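Local coordinates for protein putative cytidylyltransferase (Burkholderia pseudomallei, PDB 5X9Q) that probably transfers adenylyl from ATP to D-glycero-beta-D-manno-heptose 1-phosphate, giving ADP-heptose and diphosphate in the heptose biosynthesis pathway, at residues A[66-78]-A[86-98]. Sequence-based numbering, arbitrary orientation.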
ATOM      1  N   LEU A  66     -15.479   1.666  -1.910  1.00 22.92           N
ATOM      2  CA  LEU A  66     -14.602   2.714  -2.396  1.00 22.02           C
ATOM      3  C   LEU A  66     -14.079   2.421  -3.777  1.00 26.28           C
ATOM      4  O   LEU A  66     -13.364   1.437  -3.984  1.00 22.15           O
ATOM      5  CB  LEU A  66     -13.430   2.921  -1.452  1.00 22.08           C
ATOM      6  CG  LEU A  66     -12.392   3.932  -1.947  1.00 21.03           C
ATOM      7  CD1 LEU A  66     -13.002   5.331  -2.139  1.00 24.27           C
ATOM      8  CD2 LEU A  66     -11.139   3.980  -1.039  1.00 21.03           C
ATOM      9  N   ILE A  67     -14.392   3.329  -4.699  1.00 25.05           N
ATOM     10  CA  ILE A  67     -13.932   3.246  -6.075  1.00 23.65           C
ATOM     11  C   ILE A  67     -12.884   4.324  -6.334  1.00 21.76           C
ATOM     12  O   ILE A  67     -13.080   5.490  -5.981  1.00 20.30           O
ATOM     13  CB  ILE A  67     -15.120   3.412  -7.067  1.00 25.94           C
ATOM     14  CG1 ILE A  67     -16.252   2.447  -6.719  1.00 22.16           C
ATOM     15  CG2 ILE A  67     -14.656   3.243  -8.502  1.00 20.08           C
ATOM     16  CD1 ILE A  67     -17.444   2.538  -7.639  1.00 23.03           C
ATOM     17  N   VAL A  68     -11.771   3.940  -6.950  1.00 24.03           N
ATOM     18  CA  VAL A  68     -10.728   4.895  -7.317  1.00 21.21           C
ATOM     19  C   VAL A  68     -10.585   4.987  -8.849  1.00 24.48           C
ATOM     20  O   VAL A  68     -10.433   3.975  -9.535  1.00 22.79           O
ATOM     21  CB  VAL A  68      -9.391   4.504  -6.688  1.00 25.48           C
ATOM     22  CG1 VAL A  68      -8.373   5.606  -6.895  1.00 26.32           C
ATOM     23  CG2 VAL A  68      -9.586   4.234  -5.191  1.00 26.20           C
ATOM     24  N   GLY A  69     -10.695   6.198  -9.386  1.00 22.97           N
ATOM     25  CA  GLY A  69     -10.487   6.436 -10.805  1.00 21.67           C
ATOM     26  C   GLY A  69      -9.054   6.851 -11.090  1.00 25.29           C
ATOM     27  O   GLY A  69      -8.486   7.724 -10.411  1.00 24.65           O
ATOM     28  N   VAL A  70      -8.448   6.230 -12.089  1.00 22.97           N
ATOM     29  CA  VAL A  70      -7.028   6.491 -12.336  1.00 29.62           C
ATOM     30  C   VAL A  70      -6.766   6.996 -13.753  1.00 26.29           C
ATOM     31  O   VAL A  70      -7.056   6.305 -14.740  1.00 27.92           O
ATOM     32  CB  VAL A  70      -6.197   5.239 -12.082  1.00 27.94           C
ATOM     33  CG1 VAL A  70      -4.729   5.519 -12.349  1.00 27.64           C
ATOM     34  CG2 VAL A  70      -6.413   4.772 -10.652  1.00 23.11           C
ATOM     35  N   ASN A  71      -6.231   8.207 -13.844  1.00 24.51           N
ATOM     36  CA  ASN A  71      -5.906   8.796 -15.138  1.00 31.01           C
ATOM     37  C   ASN A  71      -5.044   7.864 -15.995  1.00 31.21           C
ATOM     38  O   ASN A  71      -3.983   7.400 -15.548  1.00 28.51           O
ATOM     39  CB  ASN A  71      -5.167  10.123 -14.933  1.00 28.34           C
ATOM     40  CG  ASN A  71      -5.963  11.117 -14.117  1.00 32.61           C
ATOM     41  OD1 ASN A  71      -6.112  10.970 -12.893  1.00 28.69           O
ATOM     42  ND2 ASN A  71      -6.440  12.164 -14.777  1.00 30.05           N
ATOM     43  N   SER A  72      -5.472   7.661 -17.241  1.00 33.09           N
ATOM     44  CA  SER A  72      -4.642   6.976 -18.245  1.00 37.39           C
ATOM     45  C   SER A  72      -3.414   7.814 -18.507  1.00 35.50           C
ATOM     46  O   SER A  72      -3.383   9.010 -18.181  1.00 34.07           O
ATOM     47  CB  SER A  72      -5.376   6.768 -19.570  1.00 33.10           C
ATOM     48  OG  SER A  72      -5.410   7.990 -20.296  1.00 39.77           O
ATOM     49  N   ASP A  73      -2.409   7.189 -19.107  1.00 38.55           N
ATOM     50  CA  ASP A  73      -1.147   7.875 -19.364  1.00 44.53           C
ATOM     51  C   ASP A  73      -1.357   9.092 -20.270  1.00 47.67           C
ATOM     52  O   ASP A  73      -0.830  10.178 -19.983  1.00 50.09           O
ATOM     53  CB  ASP A  73      -0.139   6.903 -19.994  1.00 40.77           C
ATOM     54  CG  ASP A  73       0.212   5.732 -19.065  1.00 49.10           C
ATOM     55  OD1 ASP A  73       0.306   5.952 -17.832  1.00 44.30           O
ATOM     56  OD2 ASP A  73       0.355   4.583 -19.564  1.00 50.21           O
ATOM     57  N   ALA A  74      -2.152   8.928 -21.324  1.00 39.08           N
ATOM     58  CA  ALA A  74      -2.451  10.031 -22.226  1.00 44.81           C
ATOM     59  C   ALA A  74      -3.156  11.135 -21.437  1.00 50.09           C
ATOM     60  O   ALA A  74      -2.754  12.298 -21.481  1.00 56.06           O
ATOM     61  CB  ALA A  74      -3.320   9.559 -23.379  1.00 44.11           C
ATOM     62  N   SER A  75      -4.209  10.758 -20.713  1.00 46.92           N
ATOM     63  CA  SER A  75      -4.966  11.698 -19.897  1.00 46.01           C
ATOM     64  C   SER A  75      -4.080  12.495 -18.941  1.00 45.36           C
ATOM     65  O   SER A  75      -4.247  13.707 -18.797  1.00 40.09           O
ATOM     66  CB  SER A  75      -6.056  10.965 -19.111  1.00 41.66           C
ATOM     67  OG  SER A  75      -6.628  11.808 -18.124  1.00 35.76           O
ATOM     68  N   VAL A  76      -3.162  11.825 -18.250  1.00 49.07           N
ATOM     69  CA  VAL A  76      -2.285  12.515 -17.303  1.00 48.11           C
ATOM     70  C   VAL A  76      -1.487  13.573 -18.050  1.00 55.52           C
ATOM     71  O   VAL A  76      -1.162  14.637 -17.524  1.00 58.60           O
ATOM     72  CB  VAL A  76      -1.316  11.540 -16.611  1.00 49.53           C
ATOM     73  CG1 VAL A  76      -0.347  12.300 -15.718  1.00 54.37           C
ATOM     74  CG2 VAL A  76      -2.089  10.504 -15.809  1.00 44.61           C
ATOM     75  N   ARG A  77      -1.182  13.287 -19.293  1.00 55.09           N
ATOM     76  CA  ARG A  77      -0.434  14.215 -20.108  1.00 64.92           C
ATOM     77  C   ARG A  77      -1.243  15.455 -20.368  1.00 64.39           C
ATOM     78  O   ARG A  77      -0.730  16.441 -20.861  1.00 63.50           O
ATOM     79  CB  ARG A  77      -0.140  13.578 -21.459  1.00 66.13           C
ATOM     80  CG  ARG A  77       1.324  13.421 -21.789  1.00 67.48           C
ATOM     81  CD  ARG A  77       1.513  12.267 -22.748  1.00 66.46           C
ATOM     82  NE  ARG A  77       1.929  11.064 -22.055  1.00 68.36           N
ATOM     83  CZ  ARG A  77       1.634   9.836 -22.449  1.00 66.11           C
ATOM     84  NH1 ARG A  77       2.057   8.813 -21.746  1.00 64.87           N
ATOM     85  NH2 ARG A  77       0.922   9.626 -23.541  1.00 64.75           N
ATOM     86  N   MET A  78      -2.518  15.408 -20.032  1.00 63.98           N
ATOM     87  CA  MET A  78      -3.374  16.576 -20.318  1.00 57.44           C
ATOM     88  C   MET A  78      -3.201  17.774 -19.340  1.00 65.11           C
ATOM     89  O   MET A  78      -3.609  18.888 -19.667  1.00 73.15           O
ATOM     90  CB  MET A  78      -4.819  16.183 -20.649  1.00 60.36           C
ATOM     91  CG  MET A  78      -4.984  15.507 -22.001  1.00 54.61           C
ATOM     92  SD  MET A  78      -6.681  14.984 -22.314  1.00 66.33           S
ATOM     93  CE  MET A  78      -6.503  14.195 -23.913  1.00 59.13           C
ATOM     94  N   PRO A  86       3.891  10.504 -16.091  1.00 55.06           N
ATOM     95  CA  PRO A  86       4.028   9.678 -14.895  1.00 50.72           C
ATOM     96  C   PRO A  86       5.061   8.614 -15.191  1.00 42.11           C
ATOM     97  O   PRO A  86       5.111   8.089 -16.303  1.00 44.46           O
ATOM     98  CB  PRO A  86       2.644   9.046 -14.750  1.00 47.38           C
ATOM     99  CG  PRO A  86       2.119   8.984 -16.142  1.00 44.52           C
ATOM    100  CD  PRO A  86       2.654  10.206 -16.834  1.00 45.80           C
ATOM    101  N   ILE A  87       5.886   8.306 -14.204  1.00 40.84           N
ATOM    102  CA  ILE A  87       6.953   7.306 -14.386  1.00 40.06           C
ATOM    103  C   ILE A  87       6.507   5.841 -14.376  1.00 43.04           C
ATOM    104  O   ILE A  87       7.294   4.935 -14.648  1.00 44.15           O
ATOM    105  CB  ILE A  87       8.068   7.486 -13.336  1.00 42.48           C
ATOM    106  CG1 ILE A  87       7.549   7.131 -11.941  1.00 53.17           C
ATOM    107  CG2 ILE A  87       8.602   8.909 -13.365  1.00 49.82           C
ATOM    108  CD1 ILE A  87       8.643   6.951 -10.912  1.00 64.02           C
ATOM    109  N   ASN A  88       5.239   5.632 -14.059  1.00 40.67           N
ATOM    110  CA  ASN A  88       4.626   4.350 -13.984  1.00 35.54           C
ATOM    111  C   ASN A  88       3.485   4.423 -14.916  1.00 35.24           C
ATOM    112  O   ASN A  88       2.796   5.436 -15.035  1.00 37.80           O
ATOM    113  CB  ASN A  88       4.133   4.068 -12.566  1.00 37.22           C
ATOM    114  CG  ASN A  88       5.193   3.418 -11.699  1.00 35.67           C
ATOM    115  OD1 ASN A  88       5.887   2.497 -12.133  1.00 34.81           O
ATOM    116  ND2 ASN A  88       5.322   3.891 -10.466  1.00 35.50           N
ATOM    117  N   VAL A  89       3.310   3.316 -15.629  1.00 32.30           N
ATOM    118  CA  VAL A  89       2.257   3.172 -16.612  1.00 34.55           C
ATOM    119  C   VAL A  89       0.957   2.940 -15.870  1.00 38.76           C
ATOM    120  O   VAL A  89       0.938   2.366 -14.781  1.00 37.59           O
ATOM    121  CB  VAL A  89       2.545   2.016 -17.588  1.00 36.03           C
ATOM    122  CG1 VAL A  89       3.760   2.337 -18.444  1.00 36.84           C
ATOM    123  CG2 VAL A  89       2.752   0.717 -16.824  1.00 35.94           C
ATOM    124  N   GLN A  90      -0.129   3.398 -16.470  1.00 33.66           N
ATOM    125  CA  GLN A  90      -1.445   3.262 -15.874  1.00 37.27           C
ATOM    126  C   GLN A  90      -1.843   1.914 -15.295  1.00 35.53           C
ATOM    127  O   GLN A  90      -2.708   1.856 -14.418  1.00 36.68           O
ATOM    128  CB  GLN A  90      -2.536   3.542 -16.903  1.00 32.04           C
ATOM    129  CG  GLN A  90      -3.901   3.832 -16.297  1.00 36.42           C
ATOM    130  CD  GLN A  90      -4.992   3.818 -17.351  1.00 41.62           C
ATOM    131  OE1 GLN A  90      -4.707   3.838 -18.553  1.00 47.33           O
ATOM    132  NE2 GLN A  90      -6.242   3.842 -16.912  1.00 34.44           N
ATOM    133  N   GLU A  91      -1.230   0.829 -15.769  1.00 30.71           N
ATOM    134  CA  GLU A  91      -1.655  -0.489 -15.292  1.00 38.87           C
ATOM    135  C   GLU A  91      -0.936  -0.686 -13.968  1.00 35.96           C
ATOM    136  O   GLU A  91      -1.484  -1.233 -13.024  1.00 36.90           O
ATOM    137  CB  GLU A  91      -1.320  -1.637 -16.240  1.00 47.86           C
ATOM    138  CG  GLU A  91      -1.910  -2.967 -15.736  1.00 58.32           C
ATOM    139  CD  GLU A  91      -1.294  -4.186 -16.406  1.00 80.90           C
ATOM    140  OE1 GLU A  91      -0.859  -4.076 -17.577  1.00 88.69           O
ATOM    141  OE2 GLU A  91      -1.213  -5.245 -15.743  1.00 76.85           O
ATOM    142  N   ASP A  92       0.287  -0.199 -13.900  1.00 33.01           N
ATOM    143  CA  ASP A  92       1.058  -0.310 -12.685  1.00 36.60           C
ATOM    144  C   ASP A  92       0.523   0.584 -11.581  1.00 31.67           C
ATOM    145  O   ASP A  92       0.445   0.152 -10.433  1.00 32.74           O
ATOM    146  CB  ASP A  92       2.529  -0.009 -12.993  1.00 33.25           C
ATOM    147  CG  ASP A  92       3.220  -1.182 -13.675  1.00 37.04           C
ATOM    148  OD1 ASP A  92       2.509  -2.129 -14.106  1.00 39.91           O
ATOM    149  OD2 ASP A  92       4.464  -1.155 -13.800  1.00 44.52           O
ATOM    150  N   ARG A  93       0.116   1.805 -11.930  1.00 29.91           N
ATOM    151  CA  ARG A  93      -0.445   2.714 -10.941  1.00 30.37           C
ATOM    152  C   ARG A  93      -1.740   2.144 -10.397  1.00 28.78           C
ATOM    153  O   ARG A  93      -1.975   2.199  -9.197  1.00 28.79           O
ATOM    154  CB  ARG A  93      -0.674   4.097 -11.533  1.00 28.34           C
ATOM    155  CG  ARG A  93       0.612   4.858 -11.754  1.00 31.03           C
ATOM    156  CD  ARG A  93       0.359   6.246 -12.307  1.00 31.86           C
ATOM    157  NE  ARG A  93       0.028   6.224 -13.728  1.00 30.74           N
ATOM    158  CZ  ARG A  93      -1.088   6.735 -14.240  1.00 33.04           C
ATOM    159  NH1 ARG A  93      -1.990   7.300 -13.445  1.00 29.18           N
ATOM    160  NH2 ARG A  93      -1.310   6.672 -15.549  1.00 33.67           N
ATOM    161  N   MET A  94      -2.526   1.516 -11.266  1.00 27.15           N
ATOM    162  CA  MET A  94      -3.789   0.925 -10.854  1.00 26.35           C
ATOM    163  C   MET A  94      -3.562  -0.325 -10.010  1.00 31.59           C
ATOM    164  O   MET A  94      -4.279  -0.545  -9.034  1.00 27.40           O
ATOM    165  CB  MET A  94      -4.636   0.579 -12.073  1.00 28.47           C
ATOM    166  CG  MET A  94      -5.128   1.802 -12.807  1.00 30.64           C
ATOM    167  SD  MET A  94      -5.957   1.376 -14.341  1.00 31.92           S
ATOM    168  CE  MET A  94      -7.462   0.603 -13.731  1.00 30.35           C
ATOM    169  N   ALA A  95      -2.569  -1.136 -10.379  1.00 29.75           N
ATOM    170  CA  ALA A  95      -2.272  -2.347  -9.614  1.00 29.85           C
ATOM    171  C   ALA A  95      -1.884  -2.046  -8.155  1.00 28.23           C
ATOM    172  O   ALA A  95      -2.340  -2.741  -7.230  1.00 28.21           O
ATOM    173  CB  ALA A  95      -1.178  -3.155 -10.311  1.00 27.61           C
ATOM    174  N   LEU A  96      -1.063  -1.015  -7.943  1.00 29.51           N
ATOM    175  CA  LEU A  96      -0.672  -0.621  -6.591  1.00 27.22           C
ATOM    176  C   LEU A  96      -1.890  -0.299  -5.762  1.00 27.03           C
ATOM    177  O   LEU A  96      -2.024  -0.784  -4.641  1.00 31.12           O
ATOM    178  CB  LEU A  96       0.248   0.591  -6.615  1.00 31.67           C
ATOM    179  CG  LEU A  96       1.722   0.342  -6.413  1.00 32.23           C
ATOM    180  CD1 LEU A  96       1.973   0.136  -4.952  1.00 36.96           C
ATOM    181  CD2 LEU A  96       2.098  -0.887  -7.202  1.00 35.16           C
ATOM    182  N   LEU A  97      -2.789   0.509  -6.319  1.00 29.80           N
ATOM    183  CA  LEU A  97      -4.023   0.865  -5.623  1.00 23.17           C
ATOM    184  C   LEU A  97      -4.828  -0.377  -5.262  1.00 24.12           C
ATOM    185  O   LEU A  97      -5.372  -0.487  -4.152  1.00 23.79           O
ATOM    186  CB  LEU A  97      -4.846   1.813  -6.495  1.00 27.89           C
ATOM    187  CG  LEU A  97      -4.185   3.191  -6.546  1.00 28.89           C
ATOM    188  CD1 LEU A  97      -4.633   4.022  -7.727  1.00 22.95           C
ATOM    189  CD2 LEU A  97      -4.504   3.917  -5.249  1.00 25.53           C
ATOM    190  N   ALA A  98      -4.900  -1.332  -6.182  1.00 21.64           N
ATOM    191  CA  ALA A  98      -5.707  -2.517  -5.940  1.00 23.80           C
ATOM    192  C   ALA A  98      -5.149  -3.352  -4.789  1.00 26.81           C
ATOM    193  O   ALA A  98      -5.895  -4.062  -4.115  1.00 30.13           O
ATOM    194  CB  ALA A  98      -5.816  -3.356  -7.207  1.00 22.85           C
TER
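Asn71 O, at the end of strand 66-71, is gripped by two nitrogens of Arg93. Arg93 NH2 lies 2.8 Å from Asn71 O and Arg93 NH1 lies 2.9 Å from it. The guanidinium meets this carbonyl end-on, with the oxygen close to its plane. Arg93 NH2 also forms a salt bridge with Asp73 OD1, at 2.9 Å. Here the carboxylate is met from above its plane, and the two flat groups are turned 52° apart. A bend at chi3 (-77°) turns the guanidinium so that Arg93 NE donates back to Asn88 O, 3.2 Å away. Arg93 NH1 has a further acceptor in Val44 O. Each guanidinium nitrogen therefore has a partner, which fixes the rotation of this buried group.

The Asp73 carboxylate also faces the start of helix 90-98, where Gln90 N gives it weak bonds. The extended Gln90 side chain runs over Ser72, with Gln90 OE1 3.2 Å from Ser72 CB. Ser72 itself caps helix 73-76 by accepting from Ser75 N.

Farther along, the contact is apolar. Helix 90-98 runs back nearly antiparallel to the strand, at 159°. Val70 CG2 touches Leu97 CD1 at 3.5 Å, and Val70 CB packs on Met94 CG. Val106 of the neighbouring strand 105-109 extends this layer. At the other end Val76 CG1 packs against Pro86 CD at 3.8 Å.

Helix 90-98 is the crossover helix of a beta-alpha-beta unit in this Rossmann-like fold, covering strands 65-71 and 105-109. One arginine ties the strand end, the following helix and the loop before helix 90-98 together, and Asp73 probably balances its buried charge.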